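Local coordinates for putative ABC transporter, periplasmic binding protein, amino acid (PDB 2YLN), which serves as a solute receptor for L-cystine in Neisseria gonorrhoeae, probably delivering its ligand to the membrane part of an ABC transporter, at residues A68-H73 and A121-L126; S107-L112 and A133-S138; T267-G272 and G277-V282. The protein carries 1 engineered substitution. All blocks are in the same frame, centred on the assembly; numbering follows the deposited sequence.

Interaction 1: A68-H73 and A121-L126; sequences APFTYH and ANQVGL. With CYS (cysteine), chain B.
Gln123 lies flat on the ring of Phe70. Its CG sits almost over the middle of the ring, 3.4 Å from the Phe70 centroid, as a CH-pi contact. A bend in the chain (chi2 -66°) lays the amide over the CD1-CE1 side, where Gln123 CD comes to 3.2 Å from Phe70 CE1. Amide and ring planes are only 10° apart and therefore stacked, although the two side chains cross at about a right angle. Against the opposite face, toward the rim, rests Pro69 CD, so the ring is sandwiched. The amide is also held from outside, Gln123 NE2 being hydrogen-bonded to Ser142 OG.

Beside this stack, Thr71 crosses Asn122, also near a right angle, with Thr71 CG2 at 3.5 Å from Asn122 OD1. The polar ends turn to the end of strand 58-63 and the residues after it: Thr71 OG1 is hydrogen-bonded to Thr63 OG1 and to Gly65 N, Asn122 OD1 to Glu64 N. On the ligand side, cysteine N donates to Gln123 O (2.8 Å), while Asn122 ND2 stands 3.5 Å from the cysteine SG. Gln123 thus offers its carbonyl to the ligand and its side chain to Phe70. Phe70 and Thr71 both face Tyr67, as in a classic beta bulge; Tyr67, like Asn122 and Gln123, belongs to the ligand pocket of this family 3 solute-binding protein.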
loop_
_atom_site.group_PDB
_atom_site.type_symbol
_atom_site.label_atom_id
_atom_site.label_comp_id
_atom_site.label_asym_id
_atom_site.label_seq_id
_atom_site.Cartn_x
_atom_site.Cartn_y
_atom_site.Cartn_z
ATOM N N ALA A 68 -0.532 -0.824 9.327
ATOM C CA ALA A 68 -0.489 0.529 9.862
ATOM C C ALA A 68 0.675 1.267 9.206
ATOM O O ALA A 68 1.730 0.694 8.977
ATOM C CB ALA A 68 -0.385 0.539 11.340
ATOM N N PRO A 69 0.551 2.584 8.937
ATOM C CA PRO A 69 -0.582 3.475 9.239
ATOM C C PRO A 69 -1.524 3.665 8.036
ATOM O O PRO A 69 -2.292 4.614 7.992
ATOM C CB PRO A 69 0.113 4.786 9.604
ATOM C CG PRO A 69 1.237 4.805 8.637
ATOM C CD PRO A 69 1.716 3.377 8.555
ATOM N N PHE A 70 -1.463 2.748 7.072
ATOM C CA PHE A 70 -2.192 2.863 5.808
ATOM C C PHE A 70 -3.590 2.251 5.870
ATOM O O PHE A 70 -4.520 2.785 5.225
ATOM C CB PHE A 70 -1.372 2.215 4.678
ATOM C CG PHE A 70 -0.072 2.892 4.446
ATOM C CD1 PHE A 70 0.033 4.198 3.961
ATOM C CD2 PHE A 70 1.171 2.277 4.659
ATOM C CE1 PHE A 70 1.218 4.797 3.687
ATOM C CE2 PHE A 70 2.381 2.885 4.357
ATOM C CZ PHE A 70 2.410 4.153 3.838
ATOM N N THR A 71 -3.736 1.078 6.494
ATOM C CA THR A 71 -4.989 0.336 6.447
ATOM C C THR A 71 -4.907 -0.637 7.628
ATOM O O THR A 71 -4.157 -1.625 7.572
ATOM C CB THR A 71 -5.160 -0.358 5.102
ATOM O OG1 THR A 71 -6.277 -1.263 5.226
ATOM C CG2 THR A 71 -3.992 -1.097 4.583
ATOM N N TYR A 72 -5.609 -0.290 8.713
ATOM C CA TYR A 72 -5.444 -1.044 9.965
ATOM C C TYR A 72 -6.633 -0.832 10.849
ATOM O O TYR A 72 -7.449 0.024 10.584
ATOM C CB TYR A 72 -4.112 -0.587 10.683
ATOM C CG TYR A 72 -4.123 0.799 11.263
ATOM C CD1 TYR A 72 -3.886 1.882 10.458
ATOM C CD2 TYR A 72 -4.418 0.999 12.568
ATOM C CE1 TYR A 72 -3.892 3.159 10.994
ATOM C CE2 TYR A 72 -4.485 2.279 13.104
ATOM C CZ TYR A 72 -4.257 3.368 12.297
ATOM O OH TYR A 72 -4.254 4.673 12.803
ATOM N N HIS A 73 -6.725 -1.608 11.932
ATOM C CA HIS A 73 -7.758 -1.390 12.901
ATOM C C HIS A 73 -7.228 -0.684 14.109
ATOM O O HIS A 73 -6.197 -1.050 14.648
ATOM C CB HIS A 73 -8.394 -2.726 13.343
ATOM C CG HIS A 73 -9.206 -3.371 12.263
ATOM N ND1 HIS A 73 -10.588 -3.262 12.164
ATOM C CD2 HIS A 73 -8.819 -4.008 11.168
ATOM C CE1 HIS A 73 -10.977 -3.858 11.050
ATOM N NE2 HIS A 73 -9.928 -4.381 10.455
ATOM N N ALA A 121 -7.230 -0.208 -2.640
ATOM C CA ALA A 121 -6.671 0.951 -1.933
ATOM C C ALA A 121 -5.679 0.415 -0.907
ATOM O O ALA A 121 -6.074 0.007 0.219
ATOM C CB ALA A 121 -7.739 1.790 -1.264
ATOM N N ASN A 122 -4.415 0.328 -1.268
ATOM C CA ASN A 122 -3.454 -0.352 -0.424
ATOM C C ASN A 122 -2.009 -0.033 -0.814
ATOM O O ASN A 122 -1.168 -0.913 -0.982
ATOM C CB ASN A 122 -3.684 -1.845 -0.470
ATOM C CG ASN A 122 -3.316 -2.550 0.821
ATOM O OD1 ASN A 122 -4.205 -2.889 1.592
ATOM N ND2 ASN A 122 -2.045 -2.782 1.089
ATOM N N GLN A 123 -1.704 1.281 -0.965
ATOM C CA GLN A 123 -0.349 1.709 -1.263
ATOM C C GLN A 123 0.205 1.012 -2.523
ATOM O O GLN A 123 1.382 0.638 -2.568
ATOM C CB GLN A 123 0.581 1.547 -0.080
ATOM C CG GLN A 123 0.273 2.511 1.068
ATOM C CD GLN A 123 0.543 3.936 0.658
ATOM O OE1 GLN A 123 1.685 4.275 0.319
ATOM N NE2 GLN A 123 -0.468 4.789 0.603
ATOM N N VAL A 124 -0.623 0.960 -3.557
ATOM C CA VAL A 124 -0.238 0.300 -4.800
ATOM C C VAL A 124 0.055 1.314 -5.910
ATOM O O VAL A 124 -0.759 2.171 -6.198
ATOM C CB VAL A 124 -1.369 -0.684 -5.302
ATOM C CG1 VAL A 124 -0.995 -1.384 -6.545
ATOM C CG2 VAL A 124 -1.662 -1.686 -4.209
ATOM N N GLY A 125 1.189 1.111 -6.550
ATOM C CA GLY A 125 1.494 1.694 -7.851
ATOM C C GLY A 125 1.614 0.585 -8.888
ATOM O O GLY A 125 1.660 -0.611 -8.598
ATOM N N LEU A 126 1.724 1.000 -10.167
ATOM C CA LEU A 126 1.858 0.065 -11.278
ATOM C C LEU A 126 3.309 -0.202 -11.501
ATOM O O LEU A 126 3.933 0.236 -12.471
ATOM C CB LEU A 126 1.118 0.579 -12.528
ATOM C CG LEU A 126 -0.301 1.001 -12.331
ATOM C CD1 LEU A 126 -0.884 1.504 -13.678
ATOM C CD2 LEU A 126 -1.119 -0.179 -11.720
HETATM N N CYS B . 3.202 -1.386 -2.012
HETATM C CA CYS B . 2.758 -2.792 -2.118
HETATM C C CYS B . 2.635 -3.215 -3.582
HETATM O O CYS B . 2.343 -2.314 -4.397
HETATM C CB CYS B . 1.402 -2.990 -1.434
HETATM S SG CYS B . 1.418 -2.646 0.324
HETATM O OXT CYS B . 2.789 -4.423 -3.852
#

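Interaction 2: S107-L112 and A133-S138; sequences SMMAGL and ATFDKS
Phe135 alone carries the contact from 133-138, its ring reaching across to Met109 and Leu112 of the helix 108-114. Just before it, Thr134 ends helix 129-134, and its methyl CG2 lies over the centre of the Phe135 ring, 3.6 Å above the plane, while its hydroxyl is hydrogen-bonded to Glu130 O.

Phe135 is the first residue to leave helical geometry, and with CG beside its own backbone N (chi1 -54°) it sends the ring toward the neighbouring helix. On the ring face turned away from Thr134 sits the methyl of Met109, whose CE is 4.0 Å from the Phe135 centroid and 24° off the normal, a CH-pi contact displaced toward the CE2 side. Met109 is bent at both chi2 and chi3, which curls its end over the ring. At 3.7 Å, Met109 CE and Phe135 CE2 are the closest atoms of this pair. Leu112, nearly one turn further along the helix, approaches obliquely, Leu112 CD2 lying 3.5 Å from Phe135 CE1. No hydrogen bond joins the segments; the side chains that meet are apolar.

After Phe135 the chain runs as strand 135-137. Asp136 forms a salt bridge with Lys246, and its backbone pairs with Val244 of the antiparallel strand 238-245. Ile243 of that strand touches Met109, Leu112 and Phe135 alike, and Leu112 also touches Val120 of strand 119-120, so the phenyl ring lies between helix 108-114, the end of helix 129-134 and strand 238-245.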
loop_
_atom_site.group_PDB
_atom_site.type_symbol
_atom_site.label_atom_id
_atom_site.label_comp_id
_atom_site.label_asym_id
_atom_site.label_seq_id
_atom_site.Cartn_x
_atom_site.Cartn_y
_atom_site.Cartn_z
ATOM N N SER A 107 -3.274 -12.225 -2.020
ATOM C CA SER A 107 -4.525 -12.436 -2.712
ATOM C C SER A 107 -5.073 -11.149 -3.364
ATOM O O SER A 107 -6.120 -11.188 -4.006
ATOM C CB SER A 107 -5.601 -13.017 -1.811
ATOM O OG SER A 107 -5.218 -14.296 -1.325
ATOM N N MET A 108 -4.427 -10.007 -3.108
ATOM C CA MET A 108 -5.045 -8.717 -3.416
ATOM C C MET A 108 -5.213 -8.458 -4.906
ATOM O O MET A 108 -6.308 -8.186 -5.382
ATOM C CB MET A 108 -4.262 -7.599 -2.749
ATOM C CG MET A 108 -4.979 -6.268 -2.803
ATOM S SD MET A 108 -6.372 -6.157 -1.612
ATOM C CE MET A 108 -5.422 -6.038 -0.071
ATOM N N MET A 109 -4.107 -8.483 -5.643
ATOM C CA MET A 109 -4.176 -8.135 -7.063
ATOM C C MET A 109 -4.826 -9.244 -7.863
ATOM O O MET A 109 -5.572 -8.959 -8.792
ATOM C CB MET A 109 -2.793 -7.722 -7.602
ATOM C CG MET A 109 -2.161 -6.595 -6.816
ATOM S SD MET A 109 -3.225 -5.150 -6.451
ATOM C CE MET A 109 -3.501 -4.494 -8.071
ATOM N N ALA A 110 -4.653 -10.503 -7.435
ATOM C CA ALA A 110 -5.404 -11.589 -8.002
ATOM C C ALA A 110 -6.904 -11.372 -7.798
ATOM O O ALA A 110 -7.737 -11.648 -8.675
ATOM C CB ALA A 110 -4.938 -12.932 -7.435
ATOM N N GLY A 111 -7.269 -10.934 -6.616
ATOM C CA GLY A 111 -8.637 -10.644 -6.301
ATOM C C GLY A 111 -9.232 -9.562 -7.165
ATOM O O GLY A 111 -10.378 -9.663 -7.628
ATOM N N LEU A 112 -8.472 -8.503 -7.418
ATOM C CA LEU A 112 -8.951 -7.443 -8.270
ATOM C C LEU A 112 -9.243 -7.999 -9.659
ATOM O O LEU A 112 -10.299 -7.766 -10.223
ATOM C CB LEU A 112 -7.928 -6.297 -8.325
ATOM C CG LEU A 112 -8.367 -5.087 -9.170
ATOM C CD1 LEU A 112 -9.659 -4.503 -8.692
ATOM C CD2 LEU A 112 -7.265 -4.064 -9.179
ATOM N N ALA A 133 0.208 -3.585 -17.601
ATOM C CA ALA A 133 -0.555 -4.131 -18.706
ATOM C C ALA A 133 -1.984 -4.460 -18.316
ATOM O O ALA A 133 -2.834 -4.679 -19.216
ATOM C CB ALA A 133 0.138 -5.429 -19.185
ATOM N N THR A 134 -2.273 -4.598 -17.017
ATOM C CA THR A 134 -3.512 -5.152 -16.561
ATOM C C THR A 134 -4.442 -4.147 -15.901
ATOM O O THR A 134 -5.670 -4.269 -16.020
ATOM C CB THR A 134 -3.226 -6.297 -15.538
ATOM O OG1 THR A 134 -2.382 -7.267 -16.170
ATOM C CG2 THR A 134 -4.488 -6.995 -15.082
ATOM N N PHE A 135 -3.875 -3.159 -15.207
ATOM C CA PHE A 135 -4.629 -2.268 -14.356
ATOM C C PHE A 135 -4.427 -0.812 -14.733
ATOM O O PHE A 135 -3.426 -0.466 -15.362
ATOM C CB PHE A 135 -4.261 -2.424 -12.897
ATOM C CG PHE A 135 -4.365 -3.851 -12.387
ATOM C CD1 PHE A 135 -5.597 -4.495 -12.318
ATOM C CD2 PHE A 135 -3.254 -4.535 -11.966
ATOM C CE1 PHE A 135 -5.719 -5.816 -11.828
ATOM C CE2 PHE A 135 -3.332 -5.833 -11.524
ATOM C CZ PHE A 135 -4.552 -6.448 -11.443
ATOM N N ASP A 136 -5.382 0.032 -14.352
ATOM C CA ASP A 136 -5.210 1.462 -14.366
ATOM C C ASP A 136 -5.199 1.968 -12.923
ATOM O O ASP A 136 -5.726 1.354 -11.992
ATOM C CB ASP A 136 -6.391 2.141 -15.088
ATOM C CG ASP A 136 -6.376 1.936 -16.572
ATOM O OD1 ASP A 136 -5.272 1.844 -17.145
ATOM O OD2 ASP A 136 -7.444 1.869 -17.169
ATOM N N LYS A 137 -4.516 3.093 -12.715
ATOM C CA LYS A 137 -4.363 3.752 -11.425
ATOM C C LYS A 137 -4.889 5.178 -11.532
ATOM O O LYS A 137 -4.632 5.892 -12.487
ATOM C CB LYS A 137 -2.875 3.785 -11.054
ATOM C CG LYS A 137 -2.548 4.364 -9.727
ATOM C CD LYS A 137 -1.026 4.509 -9.514
ATOM C CE LYS A 137 -0.425 5.680 -10.275
ATOM N NZ LYS A 137 1.043 5.834 -10.040
ATOM N N SER A 138 -5.667 5.582 -10.530
ATOM C CA SER A 138 -6.081 6.983 -10.424
ATOM C C SER A 138 -4.885 7.908 -10.259
ATOM O O SER A 138 -3.769 7.495 -9.961
ATOM C CB SER A 138 -6.970 7.127 -9.192
ATOM O OG SER A 138 -6.277 7.037 -7.967
#

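Interaction 3: T267-G272 and G277-V282; sequences TLKKLG and GKDISV
Van der Waals packing sets Leu268 on the side chain of Ser281: Leu268 CD1 and Ser281 CB are 3.7 Å apart, and Leu268 CB lies equally far from Ser281 OG. The leucine also touches Tyr82 and Val86 of helix 82-94. Next to it the carboxylate of Asp279 rests against the base of Lys269, crossing that side chain at about a right angle, with Asp279 OD2 at 3.5 Å from Lys269 CB. This is no salt bridge: in the conformer described, the ammonium of Lys269 NZ, 6.9 Å from Asp279 OD2, is turned to a salt bridge with Glu273.

One direct backbone bond crosses, a weak one: Lys278 N to Gly272 O at 3.4 Å. Gly277, with positive phi, turns the chain at the end of helix 267-276, and the tail then folds back along the helix it has just left. At Gly272 there is no side chain, and the tail comes close: Gly272 C is 3.1 Å from Lys278 O.

An Asx turn shapes the tail itself. With CG anti to the backbone N (chi1 -173°), the carboxylate of Asp279 is carried to Lys269 and its OD1 to Ser281. That oxygen takes two bonds: one from Ser281 N at 3.0 Å, nearly straight (162°) but arriving from above the carboxylate plane, the other from Ser281 OG at 2.7 Å, using the syn lone pair. The serine hydroxyl is thereby fixed in rotation.

One water bridges the two backbones, donating to Leu268 O and accepting from Ile280 N (2.9 Å). Leu268 O also accepts from Gly272 N within the helix.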
loop_
_atom_site.group_PDB
_atom_site.type_symbol
_atom_site.label_atom_id
_atom_site.label_comp_id
_atom_site.label_asym_id
_atom_site.label_seq_id
_atom_site.Cartn_x
_atom_site.Cartn_y
_atom_site.Cartn_z
ATOM N N THR A 267 -7.865 18.203 2.217
ATOM C CA THR A 267 -8.188 16.975 2.919
ATOM C C THR A 267 -6.968 16.023 2.941
ATOM O O THR A 267 -6.748 15.371 3.954
ATOM C CB THR A 267 -9.419 16.344 2.324
ATOM O OG1 THR A 267 -10.522 17.200 2.425
ATOM C CG2 THR A 267 -9.767 15.040 3.069
ATOM N N LEU A 268 -6.309 15.873 1.802
ATOM C CA LEU A 268 -5.145 14.988 1.789
ATOM C C LEU A 268 -4.053 15.464 2.696
ATOM O O LEU A 268 -3.384 14.679 3.363
ATOM C CB LEU A 268 -4.658 14.713 0.384
ATOM C CG LEU A 268 -5.642 14.084 -0.579
ATOM C CD1 LEU A 268 -4.866 13.671 -1.847
ATOM C CD2 LEU A 268 -6.442 12.925 0.028
ATOM N N LYS A 269 -3.855 16.781 2.809
ATOM C CA LYS A 269 -2.874 17.371 3.681
ATOM C C LYS A 269 -3.221 16.977 5.134
ATOM O O LYS A 269 -2.421 16.532 5.903
ATOM C CB LYS A 269 -2.827 18.865 3.461
ATOM C CG LYS A 269 -2.035 19.638 4.567
ATOM C CD LYS A 269 -2.050 21.155 4.357
ATOM C CE LYS A 269 -1.243 21.985 5.398
ATOM N NZ LYS A 269 -1.982 22.152 6.685
ATOM N N LYS A 270 -4.485 17.176 5.463
ATOM C CA LYS A 270 -4.963 16.886 6.823
ATOM C C LYS A 270 -4.792 15.403 7.162
ATOM O O LYS A 270 -4.338 15.045 8.239
ATOM C CB LYS A 270 -6.419 17.286 6.980
ATOM C CG LYS A 270 -7.026 17.011 8.333
ATOM C CD LYS A 270 -8.522 17.463 8.373
ATOM C CE LYS A 270 -9.268 17.224 9.721
ATOM N NZ LYS A 270 -10.773 17.208 9.611
ATOM N N LEU A 271 -5.175 14.542 6.247
ATOM C CA LEU A 271 -5.104 13.099 6.515
ATOM C C LEU A 271 -3.613 12.673 6.586
ATOM O O LEU A 271 -3.279 11.814 7.406
ATOM C CB LEU A 271 -5.809 12.309 5.442
ATOM C CG LEU A 271 -7.351 12.394 5.500
ATOM C CD1 LEU A 271 -7.966 11.729 4.275
ATOM C CD2 LEU A 271 -7.886 11.783 6.777
ATOM N N GLY A 272 -2.759 13.260 5.776
ATOM C CA GLY A 272 -1.354 12.926 5.851
ATOM C C GLY A 272 -0.729 13.398 7.164
ATOM O O GLY A 272 0.064 12.689 7.827
ATOM N N GLY A 277 2.293 12.630 10.041
ATOM C CA GLY A 277 2.934 13.871 10.385
ATOM C C GLY A 277 3.423 14.688 9.203
ATOM O O GLY A 277 4.241 15.566 9.421
ATOM N N LYS A 278 2.938 14.413 7.991
ATOM C CA LYS A 278 3.261 15.316 6.863
ATOM C C LYS A 278 2.365 14.932 5.724
ATOM O O LYS A 278 1.868 13.831 5.611
ATOM C CB LYS A 278 4.693 15.159 6.384
ATOM C CG LYS A 278 5.083 13.703 6.070
ATOM C CD LYS A 278 6.526 13.663 5.540
ATOM C CE LYS A 278 7.015 12.334 5.187
ATOM N NZ LYS A 278 8.475 12.389 4.725
ATOM N N ASP A 279 2.214 15.879 4.860
ATOM C CA ASP A 279 1.482 15.718 3.623
ATOM C C ASP A 279 2.341 15.029 2.623
ATOM O O ASP A 279 3.470 15.526 2.353
ATOM C CB ASP A 279 1.054 17.093 3.066
ATOM C CG ASP A 279 0.138 17.007 1.860
ATOM O OD1 ASP A 279 -0.244 15.925 1.453
ATOM O OD2 ASP A 279 -0.170 18.138 1.352
ATOM N N ILE A 280 1.925 13.890 2.128
ATOM C CA ILE A 280 2.660 13.138 1.155
ATOM C C ILE A 280 1.966 13.044 -0.186
ATOM O O ILE A 280 2.289 12.249 -1.072
ATOM C CB ILE A 280 3.083 11.760 1.666
ATOM C CG1 ILE A 280 1.866 10.884 1.923
ATOM C CG2 ILE A 280 3.960 11.912 2.904
ATOM C CD1 ILE A 280 2.196 9.407 2.197
ATOM N N SER A 281 0.971 13.918 -0.426
ATOM C CA SER A 281 0.178 13.880 -1.651
ATOM C C SER A 281 0.731 14.655 -2.831
ATOM O O SER A 281 0.210 14.489 -3.923
ATOM C CB SER A 281 -1.241 14.280 -1.362
ATOM O OG SER A 281 -1.337 15.617 -0.986
ATOM N N VAL A 282 1.783 15.389 -2.684
ATOM C CA VAL A 282 2.238 16.226 -3.764
ATOM C C VAL A 282 3.544 15.722 -4.238
ATOM O O VAL A 282 4.422 15.314 -3.514
ATOM C CB VAL A 282 2.345 17.713 -3.360
ATOM C CG1 VAL A 282 2.844 18.638 -4.541
ATOM C CG2 VAL A 282 1.035 18.293 -2.835
HETATM O O HOH W 1 -0.901 13.217 2.477
#

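Overall arrangement
Interactions 1 and 2 interlock along the chain, their segments alternating, and they touch in space although their centres are 14 Å apart: Leu126 CD1 packs on Phe135 O at 3.6 Å, and Asn122 OD1 lies 3.8 Å from Met108 CE. Interaction 1 forms part of the ligand site; the same cysteine is also hydrogen-bonded to Arg131 and to the backbone N of Asn174, and a second bound cysteine is about 5 Å from the Asn122 side chain. In interaction 2 the Met109 side chain comes within about 6 Å of a cysteine. Interaction 3 follows later in sequence, its centre 14 Å from that of interaction 1 and 25 Å from that of interaction 2, touching neither.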